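Long-range contacts in NAD(P)H-FMN oxidoreductase (Bacillus subtilis, PDB 5LVA), which binds flavin mononucleotide and probably acts as an NAD(P)H-dependent flavin or quinone reductase: residues Phe8-Glu13 with Asp35-Tyr40; Pro41-Asp46 with Pro72-Lys77; Phe101-Ser106 with Thr140-Pro145. One frame throughout, in Å; residues are numbered along the deposited sequence.

The three contacts follow one another along a single chain with a flavodoxin-like fold, a parallel sheet ordered 31-35, 3-7, 59-65, 100-106 and 141-148. Contact 1 joins the loop after strand 3-7 to the short helix after strand 31-35. Contact 2, its centre 9 Å away, continues on the same side, setting the next loop against the start of helix 73-82; the two touch where Y37 OH meets L74 N, a probable hydrogen bond. Contact 3 lies about 20 Å from both, centre to centre, and pairs strands 100-106 and 141-148 at the other edge of the sheet. Contacts 1 and 3 reach the same FMN, through H9 and S106.

Contact 1 (Phe8-Glu13 with Asp35-Tyr40); sequences FHPNME and DLYQEY. With FMN (flavin mononucleotide), chain C.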
loop_
_atom_site.group_PDB
_atom_site.type_symbol
_atom_site.label_atom_id
_atom_site.label_comp_id
_atom_site.label_asym_id
_atom_site.label_seq_id
_atom_site.Cartn_x
_atom_site.Cartn_y
_atom_site.Cartn_z
ATOM N N PHE A 8 1.009 6.525 -0.408
ATOM C CA PHE A 8 1.985 7.248 0.389
ATOM C C PHE A 8 3.237 7.572 -0.419
ATOM O O PHE A 8 4.181 6.790 -0.473
ATOM C CB PHE A 8 2.378 6.456 1.636
ATOM C CG PHE A 8 1.264 6.268 2.635
ATOM C CD1 PHE A 8 0.348 5.240 2.491
ATOM C CD2 PHE A 8 1.173 7.083 3.748
ATOM C CE1 PHE A 8 -0.653 5.043 3.414
ATOM C CE2 PHE A 8 0.168 6.889 4.677
ATOM C CZ PHE A 8 -0.750 5.871 4.508
ATOM N N HIS A 9 3.232 8.739 -1.034
ATOM C CA HIS A 9 4.353 9.223 -1.792
ATOM C C HIS A 9 4.536 10.701 -1.472
ATOM O O HIS A 9 3.591 11.467 -1.530
ATOM C CB HIS A 9 4.124 9.004 -3.276
ATOM C CG HIS A 9 5.340 9.233 -4.108
ATOM N ND1 HIS A 9 6.039 10.421 -4.093
ATOM C CD2 HIS A 9 5.985 8.431 -4.979
ATOM C CE1 HIS A 9 7.061 10.338 -4.919
ATOM N NE2 HIS A 9 7.054 9.139 -5.471
ATOM N N PRO A 10 5.752 11.096 -1.096
ATOM C CA PRO A 10 5.997 12.464 -0.639
ATOM C C PRO A 10 5.629 13.529 -1.660
ATOM O O PRO A 10 5.259 14.637 -1.281
ATOM C CB PRO A 10 7.493 12.467 -0.373
ATOM C CG PRO A 10 7.784 11.026 0.015
ATOM C CD PRO A 10 6.920 10.220 -0.886
ATOM N N ASN A 11 5.720 13.197 -2.940
ATOM C CA ASN A 11 5.397 14.144 -3.996
ATOM C C ASN A 11 4.801 13.433 -5.188
ATOM O O ASN A 11 5.502 13.057 -6.119
ATOM C CB ASN A 11 6.635 14.916 -4.423
ATOM C CG ASN A 11 6.307 16.149 -5.243
ATOM O OD1 ASN A 11 5.278 16.225 -5.914
ATOM N ND2 ASN A 11 7.201 17.120 -5.206
ATOM N N MET A 12 3.493 13.265 -5.158
ATOM C CA MET A 12 2.777 12.559 -6.206
ATOM C C MET A 12 2.786 13.262 -7.579
ATOM O O MET A 12 2.371 12.684 -8.578
ATOM C CB MET A 12 1.345 12.353 -5.744
ATOM C CG MET A 12 0.683 11.139 -6.268
ATOM S SD MET A 12 1.521 9.643 -5.784
ATOM C CE MET A 12 0.304 8.474 -6.347
ATOM N N GLU A 13 3.226 14.513 -7.625
ATOM C CA GLU A 13 3.326 15.227 -8.890
ATOM C C GLU A 13 4.652 14.914 -9.558
ATOM O O GLU A 13 4.748 14.893 -10.782
ATOM C CB GLU A 13 3.194 16.746 -8.689
ATOM C CG GLU A 13 1.813 17.231 -8.263
ATOM C CD GLU A 13 0.754 17.015 -9.331
ATOM O OE1 GLU A 13 0.865 17.620 -10.419
ATOM O OE2 GLU A 13 -0.195 16.242 -9.086
ATOM N N ASP A 35 -4.378 10.492 -1.590
ATOM C CA ASP A 35 -2.995 10.915 -1.605
ATOM C C ASP A 35 -2.716 11.503 -0.247
ATOM O O ASP A 35 -3.009 12.678 0.007
ATOM C CB ASP A 35 -2.770 11.940 -2.718
ATOM C CG ASP A 35 -1.348 12.452 -2.787
ATOM O OD1 ASP A 35 -0.555 12.243 -1.858
ATOM O OD2 ASP A 35 -1.025 13.090 -3.793
ATOM N N LEU A 36 -2.143 10.702 0.636
ATOM C CA LEU A 36 -2.072 11.106 2.029
ATOM C C LEU A 36 -1.094 12.233 2.317
ATOM O O LEU A 36 -1.375 13.068 3.159
ATOM C CB LEU A 36 -1.754 9.899 2.896
ATOM C CG LEU A 36 -3.092 9.219 3.157
ATOM C CD1 LEU A 36 -3.254 7.980 2.300
ATOM C CD2 LEU A 36 -3.277 8.942 4.604
ATOM N N TYR A 37 0.035 12.278 1.619
ATOM C CA TYR A 37 0.974 13.376 1.798
ATOM C C TYR A 37 0.350 14.690 1.355
ATOM O O TYR A 37 0.643 15.748 1.895
ATOM C CB TYR A 37 2.268 13.124 1.026
ATOM C CG TYR A 37 3.333 12.420 1.824
ATOM C CD1 TYR A 37 4.143 13.121 2.688
ATOM C CD2 TYR A 37 3.522 11.056 1.714
ATOM C CE1 TYR A 37 5.108 12.493 3.419
ATOM C CE2 TYR A 37 4.497 10.418 2.442
ATOM C CZ TYR A 37 5.283 11.138 3.294
ATOM O OH TYR A 37 6.250 10.502 4.020
ATOM N N GLN A 38 -0.507 14.610 0.351
ATOM C CA GLN A 38 -1.260 15.757 -0.111
ATOM C C GLN A 38 -2.273 16.218 0.938
ATOM O O GLN A 38 -2.371 17.402 1.219
ATOM C CB GLN A 38 -1.958 15.419 -1.431
ATOM C CG GLN A 38 -3.333 16.032 -1.628
ATOM C CD GLN A 38 -3.278 17.307 -2.416
ATOM O OE1 GLN A 38 -2.592 17.386 -3.438
ATOM N NE2 GLN A 38 -4.000 18.320 -1.955
ATOM N N GLU A 39 -3.009 15.290 1.537
ATOM C CA GLU A 39 -4.033 15.663 2.500
ATOM C C GLU A 39 -3.464 16.094 3.831
ATOM O O GLU A 39 -4.056 16.914 4.521
ATOM C CB GLU A 39 -5.010 14.517 2.717
ATOM C CG GLU A 39 -5.659 14.061 1.439
ATOM C CD GLU A 39 -6.969 13.353 1.674
ATOM O OE1 GLU A 39 -7.416 13.275 2.834
ATOM O OE2 GLU A 39 -7.550 12.868 0.690
ATOM N N TYR A 40 -2.322 15.544 4.209
ATOM C CA TYR A 40 -1.697 15.934 5.465
ATOM C C TYR A 40 -0.285 16.410 5.213
ATOM O O TYR A 40 0.665 15.693 5.500
ATOM C CB TYR A 40 -1.681 14.774 6.462
ATOM C CG TYR A 40 -3.028 14.146 6.737
ATOM C CD1 TYR A 40 -4.020 14.855 7.381
ATOM C CD2 TYR A 40 -3.299 12.840 6.356
ATOM C CE1 TYR A 40 -5.240 14.290 7.637
ATOM C CE2 TYR A 40 -4.521 12.267 6.612
ATOM C CZ TYR A 40 -5.484 13.003 7.256
ATOM O OH TYR A 40 -6.705 12.460 7.528
HETATM N N1 FMN C . 14.505 0.839 -4.447
HETATM C C2 FMN C . 14.710 -0.462 -4.032
HETATM O O2 FMN C . 14.607 -1.390 -4.828
HETATM N N3 FMN C . 15.020 -0.742 -2.725
HETATM C C4 FMN C . 15.144 0.266 -1.812
HETATM O O4 FMN C . 15.416 -0.031 -0.655
HETATM C C4A FMN C . 14.946 1.589 -2.222
HETATM N N5 FMN C . 15.060 2.621 -1.326
HETATM C C5A FMN C . 14.865 3.923 -1.720
HETATM C C6 FMN C . 14.985 4.941 -0.786
HETATM C C7 FMN C . 14.782 6.258 -1.137
HETATM C C7M FMN C . 14.921 7.335 -0.096
HETATM C C8 FMN C . 14.459 6.557 -2.463
HETATM C C8M FMN C . 14.226 7.974 -2.895
HETATM C C9 FMN C . 14.343 5.535 -3.396
HETATM C C9A FMN C . 14.533 4.213 -3.032
HETATM N N10 FMN C . 14.422 3.180 -3.954
HETATM C C10 FMN C . 14.624 1.872 -3.543
HETATM C "C1'" FMN C . 14.024 3.466 -5.376
HETATM C "C2'" FMN C . 12.478 3.544 -5.308
HETATM O "O2'" FMN C . 11.917 2.325 -4.831
HETATM C "C3'" FMN C . 11.765 4.043 -6.576
HETATM O "O3'" FMN C . 12.190 5.374 -6.737
HETATM C "C4'" FMN C . 10.234 3.972 -6.416
HETATM O "O4'" FMN C . 9.885 2.660 -6.103
HETATM C "C5'" FMN C . 9.324 4.317 -7.589
HETATM O "O5'" FMN C . 9.270 5.708 -7.755
HETATM P P FMN C . 7.987 6.634 -8.056
HETATM O O1P FMN C . 8.217 7.783 -7.144
HETATM O O2P FMN C . 8.013 7.013 -9.497
HETATM O O3P FMN C . 6.644 6.086 -7.731
HETATM O O HOH W 1 0.640 10.467 -0.697
HETATM O O HOH W 2 1.997 13.421 -2.510
#
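P10 lies over the ring of Y37, with its CA 3.6 Å above the plane near the centre, a CH-pi contact. The two side chains run side by side and point the same way, P10 CG coming 4.1 Å from Y37 CZ. Deeper in, the side chains of F8 and L36 cross: L36 CD1 stands over one face of the F8 ring, toward the rim, 3.9 Å from F8 CZ. The loop after strand 3-7 thus packs on the short helix 36-39 that follows strand 31-35, its neighbour in the parallel sheet of the flavodoxin-like fold, and from this loop H9 reaches the flavin phosphate. H9 leaves the backbone away from 35-40, its CG anti to the backbone N (chi1 -169°); NE2 donates to FMN O1P, while ND1 accepts from N11 N at 3.0 Å, in the ring plane. Water 2 accepts from M12 N and donates to H9 O at 2.7 Å and to D35 OD1 at 2.9 Å; water 1 accepts from H9 N and Y37 N. D35, at the N-cap of helix 36-39, accepts from Q38 N through OD1, from above the carboxylate plane. M12 slides past D35 in the opposite direction, its CB against OD2.

Contact 2 (Pro41-Asp46 with Pro72-Lys77); sequences PDEAID and PPLLKK
L74 CD1 meets two side chains of the 41-46 loop, and this apolar cluster is the close-packed half of the contact. E43 CG lies 3.8 Å from L74 CD1, the two side chains sliding past each other in opposite directions, while I45 CD1 comes to 3.9 Å of the same methyl group. I45 reaches it with an extended branch: CD1 is anti to CA (chi2 -177°), which carries the methyl away from its own backbone toward the helix. L74 is buried and also packs on F8 and L36. Next to it the packing thins, I45 CD1 approaching K77 CG only to 4.4 Å.

The other half is polar and wetter. E43 and K77 cross at about a right angle, and K77 NZ makes a salt bridge to E43 OE1 at 3.2 Å, the hydrogen bond in it being weak. The lysine chain bends at chi3 (-75°), which turns CE off the line of the rest. NZ also donates to water 3 at 3.0 Å, and that water donates in turn to E43 O, a second and indirect tie to the same residue. An Asx turn, A44 N donating to D42 OD1, bends the loop around E43. The contact packs the segment joining helices 36-39 and 47-56 against the N-terminal part of helix 73-82, in the beta-alpha-beta crossover between parallel strands 59-65 and 100-106 of the flavodoxin-like fold.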
loop_
_atom_site.group_PDB
_atom_site.type_symbol
_atom_site.label_atom_id
_atom_site.label_comp_id
_atom_site.label_asym_id
_atom_site.label_seq_id
_atom_site.Cartn_x
_atom_site.Cartn_y
_atom_site.Cartn_z
ATOM N N PRO A 41 -0.138 17.622 4.668
ATOM C CA PRO A 41 1.186 18.148 4.335
ATOM C C PRO A 41 2.056 18.396 5.568
ATOM O O PRO A 41 3.276 18.390 5.481
ATOM C CB PRO A 41 0.863 19.455 3.614
ATOM C CG PRO A 41 -0.489 19.823 4.102
ATOM C CD PRO A 41 -1.208 18.554 4.286
ATOM N N ASP A 42 1.434 18.603 6.713
ATOM C CA ASP A 42 2.207 18.785 7.923
ATOM C C ASP A 42 2.213 17.501 8.740
ATOM O O ASP A 42 2.572 17.506 9.909
ATOM C CB ASP A 42 1.657 19.955 8.740
ATOM C CG ASP A 42 0.238 19.722 9.218
ATOM O OD1 ASP A 42 -0.454 18.842 8.653
ATOM O OD2 ASP A 42 -0.181 20.423 10.163
ATOM N N GLU A 43 1.815 16.408 8.095
ATOM C CA GLU A 43 1.765 15.066 8.695
ATOM C C GLU A 43 0.884 14.980 9.936
ATOM O O GLU A 43 1.034 14.064 10.731
ATOM C CB GLU A 43 3.175 14.577 9.032
ATOM C CG GLU A 43 3.986 14.188 7.812
ATOM C CD GLU A 43 5.441 13.944 8.126
ATOM O OE1 GLU A 43 5.939 14.517 9.121
ATOM O OE2 GLU A 43 6.097 13.205 7.366
ATOM N N ALA A 44 -0.032 15.929 10.103
ATOM C CA ALA A 44 -0.971 15.880 11.216
ATOM C C ALA A 44 -2.213 15.120 10.794
ATOM O O ALA A 44 -3.053 15.654 10.100
ATOM C CB ALA A 44 -1.326 17.263 11.682
ATOM N N ILE A 45 -2.318 13.867 11.226
ATOM C CA ILE A 45 -3.320 12.951 10.698
ATOM C C ILE A 45 -4.631 13.041 11.463
ATOM O O ILE A 45 -4.645 13.123 12.678
ATOM C CB ILE A 45 -2.781 11.501 10.716
ATOM C CG1 ILE A 45 -1.556 11.396 9.805
ATOM C CG2 ILE A 45 -3.842 10.499 10.279
ATOM C CD1 ILE A 45 -0.979 10.011 9.686
ATOM N N ASP A 46 -5.730 13.062 10.729
ATOM C CA ASP A 46 -7.056 13.032 11.313
ATOM C C ASP A 46 -7.411 11.569 11.598
ATOM O O ASP A 46 -7.891 10.850 10.724
ATOM C CB ASP A 46 -8.056 13.690 10.359
ATOM C CG ASP A 46 -9.412 13.954 10.990
ATOM O OD1 ASP A 46 -9.894 13.116 11.777
ATOM O OD2 ASP A 46 -10.007 15.005 10.665
ATOM N N PRO A 72 7.621 5.053 2.962
ATOM C CA PRO A 72 7.869 6.417 3.439
ATOM C C PRO A 72 7.390 6.603 4.868
ATOM O O PRO A 72 6.510 5.878 5.288
ATOM C CB PRO A 72 7.055 7.274 2.480
ATOM C CG PRO A 72 7.003 6.492 1.241
ATOM C CD PRO A 72 6.933 5.051 1.660
ATOM N N PRO A 73 7.949 7.571 5.603
ATOM C CA PRO A 73 7.620 7.620 7.029
ATOM C C PRO A 73 6.174 7.978 7.381
ATOM O O PRO A 73 5.761 7.719 8.503
ATOM C CB PRO A 73 8.591 8.678 7.581
ATOM C CG PRO A 73 9.265 9.266 6.453
ATOM C CD PRO A 73 9.093 8.429 5.258
ATOM N N LEU A 74 5.399 8.533 6.464
ATOM C CA LEU A 74 4.035 8.922 6.808
ATOM C C LEU A 74 3.145 7.696 7.019
ATOM O O LEU A 74 2.205 7.724 7.811
ATOM C CB LEU A 74 3.445 9.828 5.733
ATOM C CG LEU A 74 2.028 10.314 6.030
ATOM C CD1 LEU A 74 1.961 10.985 7.390
ATOM C CD2 LEU A 74 1.510 11.212 4.938
ATOM N N LEU A 75 3.454 6.613 6.321
ATOM C CA LEU A 75 2.743 5.361 6.534
ATOM C C LEU A 75 3.043 4.790 7.915
ATOM O O LEU A 75 2.134 4.359 8.613
ATOM C CB LEU A 75 3.087 4.346 5.451
ATOM C CG LEU A 75 2.547 2.924 5.665
ATOM C CD1 LEU A 75 1.068 2.923 5.986
ATOM C CD2 LEU A 75 2.814 2.071 4.451
ATOM N N LYS A 76 4.308 4.811 8.318
ATOM C CA LYS A 76 4.681 4.360 9.658
ATOM C C LYS A 76 3.938 5.140 10.743
ATOM O O LYS A 76 3.431 4.557 11.701
ATOM C CB LYS A 76 6.187 4.491 9.880
ATOM C CG LYS A 76 6.654 3.714 11.096
ATOM C CD LYS A 76 6.120 2.297 11.021
ATOM C CE LYS A 76 6.163 1.580 12.339
ATOM N NZ LYS A 76 5.248 2.070 13.380
ATOM N N LYS A 77 3.887 6.460 10.578
ATOM C CA LYS A 77 3.123 7.335 11.455
ATOM C C LYS A 77 1.626 7.046 11.395
ATOM O O LYS A 77 0.935 7.091 12.409
ATOM C CB LYS A 77 3.381 8.791 11.090
ATOM C CG LYS A 77 2.785 9.779 12.045
ATOM C CD LYS A 77 3.171 11.176 11.651
ATOM C CE LYS A 77 4.602 11.462 11.998
ATOM N NZ LYS A 77 4.933 12.886 11.698
HETATM O O HOH W 3 3.054 14.694 13.200
#

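Contact 3 (Phe101-Ser106 with Thr140-Pro145); sequences FMVAVS and TTYLPP. With FMN (flavin mononucleotide), chain C.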
loop_
_atom_site.group_PDB
_atom_site.type_symbol
_atom_site.label_atom_id
_atom_site.label_comp_id
_atom_site.label_asym_id
_atom_site.label_seq_id
_atom_site.Cartn_x
_atom_site.Cartn_y
_atom_site.Cartn_z
ATOM N N PHE A 101 -6.278 -6.870 3.267
ATOM C CA PHE A 101 -5.124 -6.023 3.503
ATOM C C PHE A 101 -4.124 -6.343 2.412
ATOM O O PHE A 101 -3.692 -7.470 2.300
ATOM C CB PHE A 101 -4.563 -6.312 4.900
ATOM C CG PHE A 101 -3.348 -5.500 5.301
ATOM C CD1 PHE A 101 -2.157 -5.570 4.594
ATOM C CD2 PHE A 101 -3.368 -4.761 6.480
ATOM C CE1 PHE A 101 -1.054 -4.853 5.005
ATOM C CE2 PHE A 101 -2.254 -4.053 6.905
ATOM C CZ PHE A 101 -1.108 -4.094 6.164
ATOM N N MET A 102 -3.754 -5.375 1.591
ATOM C CA MET A 102 -2.710 -5.660 0.631
ATOM C C MET A 102 -1.752 -4.483 0.443
ATOM O O MET A 102 -2.056 -3.344 0.772
ATOM C CB MET A 102 -3.317 -6.111 -0.698
ATOM C CG MET A 102 -3.606 -5.060 -1.725
ATOM S SD MET A 102 -3.679 -5.790 -3.387
ATOM C CE MET A 102 -1.950 -6.096 -3.584
ATOM N N VAL A 103 -0.564 -4.804 -0.043
ATOM C CA VAL A 103 0.482 -3.827 -0.261
ATOM C C VAL A 103 0.742 -3.717 -1.745
ATOM O O VAL A 103 0.820 -4.715 -2.425
ATOM C CB VAL A 103 1.795 -4.223 0.485
ATOM C CG1 VAL A 103 2.967 -3.338 0.052
ATOM C CG2 VAL A 103 1.591 -4.143 1.971
ATOM N N ALA A 104 0.867 -2.498 -2.247
ATOM C CA ALA A 104 1.295 -2.286 -3.627
ATOM C C ALA A 104 2.551 -1.445 -3.599
ATOM O O ALA A 104 2.510 -0.290 -3.232
ATOM C CB ALA A 104 0.203 -1.615 -4.449
ATOM N N VAL A 105 3.673 -2.024 -3.981
ATOM C CA VAL A 105 4.942 -1.372 -3.745
ATOM C C VAL A 105 5.794 -1.400 -5.001
ATOM O O VAL A 105 5.802 -2.364 -5.755
ATOM C CB VAL A 105 5.687 -2.035 -2.550
ATOM C CG1 VAL A 105 5.945 -3.512 -2.811
ATOM C CG2 VAL A 105 6.980 -1.323 -2.242
ATOM N N SER A 106 6.475 -0.300 -5.252
ATOM C CA SER A 106 7.356 -0.217 -6.389
ATOM C C SER A 106 8.802 -0.191 -5.901
ATOM O O SER A 106 9.103 0.409 -4.876
ATOM C CB SER A 106 7.029 1.021 -7.218
ATOM O OG SER A 106 7.159 2.183 -6.430
ATOM N N THR A 140 -6.932 -8.645 9.789
ATOM C CA THR A 140 -7.228 -8.591 8.369
ATOM C C THR A 140 -6.629 -9.786 7.633
ATOM O O THR A 140 -5.752 -10.462 8.151
ATOM C CB THR A 140 -6.717 -7.294 7.757
ATOM O OG1 THR A 140 -5.361 -7.097 8.143
ATOM C CG2 THR A 140 -7.519 -6.141 8.272
ATOM N N THR A 141 -7.119 -10.047 6.430
ATOM C CA THR A 141 -6.593 -11.121 5.606
ATOM C C THR A 141 -5.503 -10.580 4.690
ATOM O O THR A 141 -5.760 -9.677 3.893
ATOM C CB THR A 141 -7.699 -11.757 4.766
ATOM O OG1 THR A 141 -8.700 -12.301 5.629
ATOM C CG2 THR A 141 -7.139 -12.850 3.862
ATOM N N TYR A 142 -4.292 -11.128 4.805
ATOM C CA TYR A 142 -3.158 -10.616 4.048
ATOM C C TYR A 142 -3.113 -11.201 2.643
ATOM O O TYR A 142 -2.898 -12.383 2.468
ATOM C CB TYR A 142 -1.837 -10.894 4.771
ATOM C CG TYR A 142 -0.681 -10.157 4.150
ATOM C CD1 TYR A 142 -0.523 -8.795 4.352
ATOM C CD2 TYR A 142 0.234 -10.807 3.327
ATOM C CE1 TYR A 142 0.515 -8.097 3.772
ATOM C CE2 TYR A 142 1.279 -10.122 2.746
ATOM C CZ TYR A 142 1.407 -8.754 2.971
ATOM O OH TYR A 142 2.429 -8.028 2.412
ATOM N N LEU A 143 -3.318 -10.345 1.650
ATOM C CA LEU A 143 -3.330 -10.724 0.240
ATOM C C LEU A 143 -1.936 -10.604 -0.358
ATOM O O LEU A 143 -1.113 -9.870 0.163
ATOM C CB LEU A 143 -4.310 -9.834 -0.527
ATOM C CG LEU A 143 -5.758 -9.796 -0.060
ATOM C CD1 LEU A 143 -6.525 -8.788 -0.883
ATOM C CD2 LEU A 143 -6.390 -11.149 -0.186
ATOM N N PRO A 144 -1.665 -11.318 -1.461
ATOM C CA PRO A 144 -0.352 -11.192 -2.092
ATOM C C PRO A 144 -0.113 -9.762 -2.540
ATOM O O PRO A 144 -1.036 -9.139 -3.052
ATOM C CB PRO A 144 -0.451 -12.113 -3.304
ATOM C CG PRO A 144 -1.642 -12.929 -3.087
ATOM C CD PRO A 144 -2.569 -12.152 -2.259
ATOM N N PRO A 145 1.104 -9.245 -2.360
ATOM C CA PRO A 145 1.306 -7.841 -2.720
ATOM C C PRO A 145 1.293 -7.609 -4.227
ATOM O O PRO A 145 1.391 -8.550 -5.020
ATOM C CB PRO A 145 2.685 -7.536 -2.136
ATOM C CG PRO A 145 3.379 -8.806 -2.185
ATOM C CD PRO A 145 2.358 -9.885 -1.948
HETATM N N1 FMN C . 14.505 0.839 -4.447
HETATM C C2 FMN C . 14.710 -0.462 -4.032
HETATM O O2 FMN C . 14.607 -1.390 -4.828
HETATM N N3 FMN C . 15.020 -0.742 -2.725
HETATM C C4 FMN C . 15.144 0.266 -1.812
HETATM O O4 FMN C . 15.416 -0.031 -0.655
HETATM C C4A FMN C . 14.946 1.589 -2.222
HETATM N N5 FMN C . 15.060 2.621 -1.326
HETATM C C5A FMN C . 14.865 3.923 -1.720
HETATM C C6 FMN C . 14.985 4.941 -0.786
HETATM C C7 FMN C . 14.782 6.258 -1.137
HETATM C C7M FMN C . 14.921 7.335 -0.096
HETATM C C8 FMN C . 14.459 6.557 -2.463
HETATM C C8M FMN C . 14.226 7.974 -2.895
HETATM C C9 FMN C . 14.343 5.535 -3.396
HETATM C C9A FMN C . 14.533 4.213 -3.032
HETATM N N10 FMN C . 14.422 3.180 -3.954
HETATM C C10 FMN C . 14.624 1.872 -3.543
HETATM C "C1'" FMN C . 14.024 3.466 -5.376
HETATM C "C2'" FMN C . 12.478 3.544 -5.308
HETATM O "O2'" FMN C . 11.917 2.325 -4.831
HETATM C "C3'" FMN C . 11.765 4.043 -6.576
HETATM O "O3'" FMN C . 12.190 5.374 -6.737
HETATM C "C4'" FMN C . 10.234 3.972 -6.416
HETATM O "O4'" FMN C . 9.885 2.660 -6.103
HETATM C "C5'" FMN C . 9.324 4.317 -7.589
HETATM O "O5'" FMN C . 9.270 5.708 -7.755
HETATM P P FMN C . 7.987 6.634 -8.056
HETATM O O1P FMN C . 8.217 7.783 -7.144
HETATM O O2P FMN C . 8.013 7.013 -9.497
HETATM O O3P FMN C . 6.644 6.086 -7.731
HETATM O O HOH W 4 -0.197 -7.565 0.428
#
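F101 and Y142 form a parallel beta bridge, and both backbone polar atoms of F101 find partners across it. F101 N donates to T141 O at 2.9 Å, and F101 O receives L143 N at 3.0 Å. Farther on, water 4 takes over: it accepts from V103 N at 2.8 Å and donates to L143 O. P144 and P145 have no backbone N-H to offer, and direct pairing resumes between V103 and Y146. P145 packs alongside, its CB 4.3 Å from V103 CB.

On the face shared by F101 and Y142 the rings meet obliquely, planes at 42°, with F101 CD1 3.6 Å from Y142 CD1 and F101 at the tyrosine's edge. T140 OG1 sits beside F101 CB and CD2, its polar need met by S135 OG. An alanine in place of F101 would probably leave the edge of Y142 without its aromatic partner and take the ring, though not CB, from beside T140 OG1, opening a gap. On the face opposite F101 and Y142, M102 CB packs on L143 CB at 3.9 Å.

At the far end of strand 100-106, S106 OG shares a hydrogen bond of 2.8 Å with FMN O4', either possibly donating, and has a weak one with N18 ND2. An edge strand thus pairs with the strand whose C-terminal end binds the flavin ribityl chain, as expected of a flavodoxin-like parallel sheet.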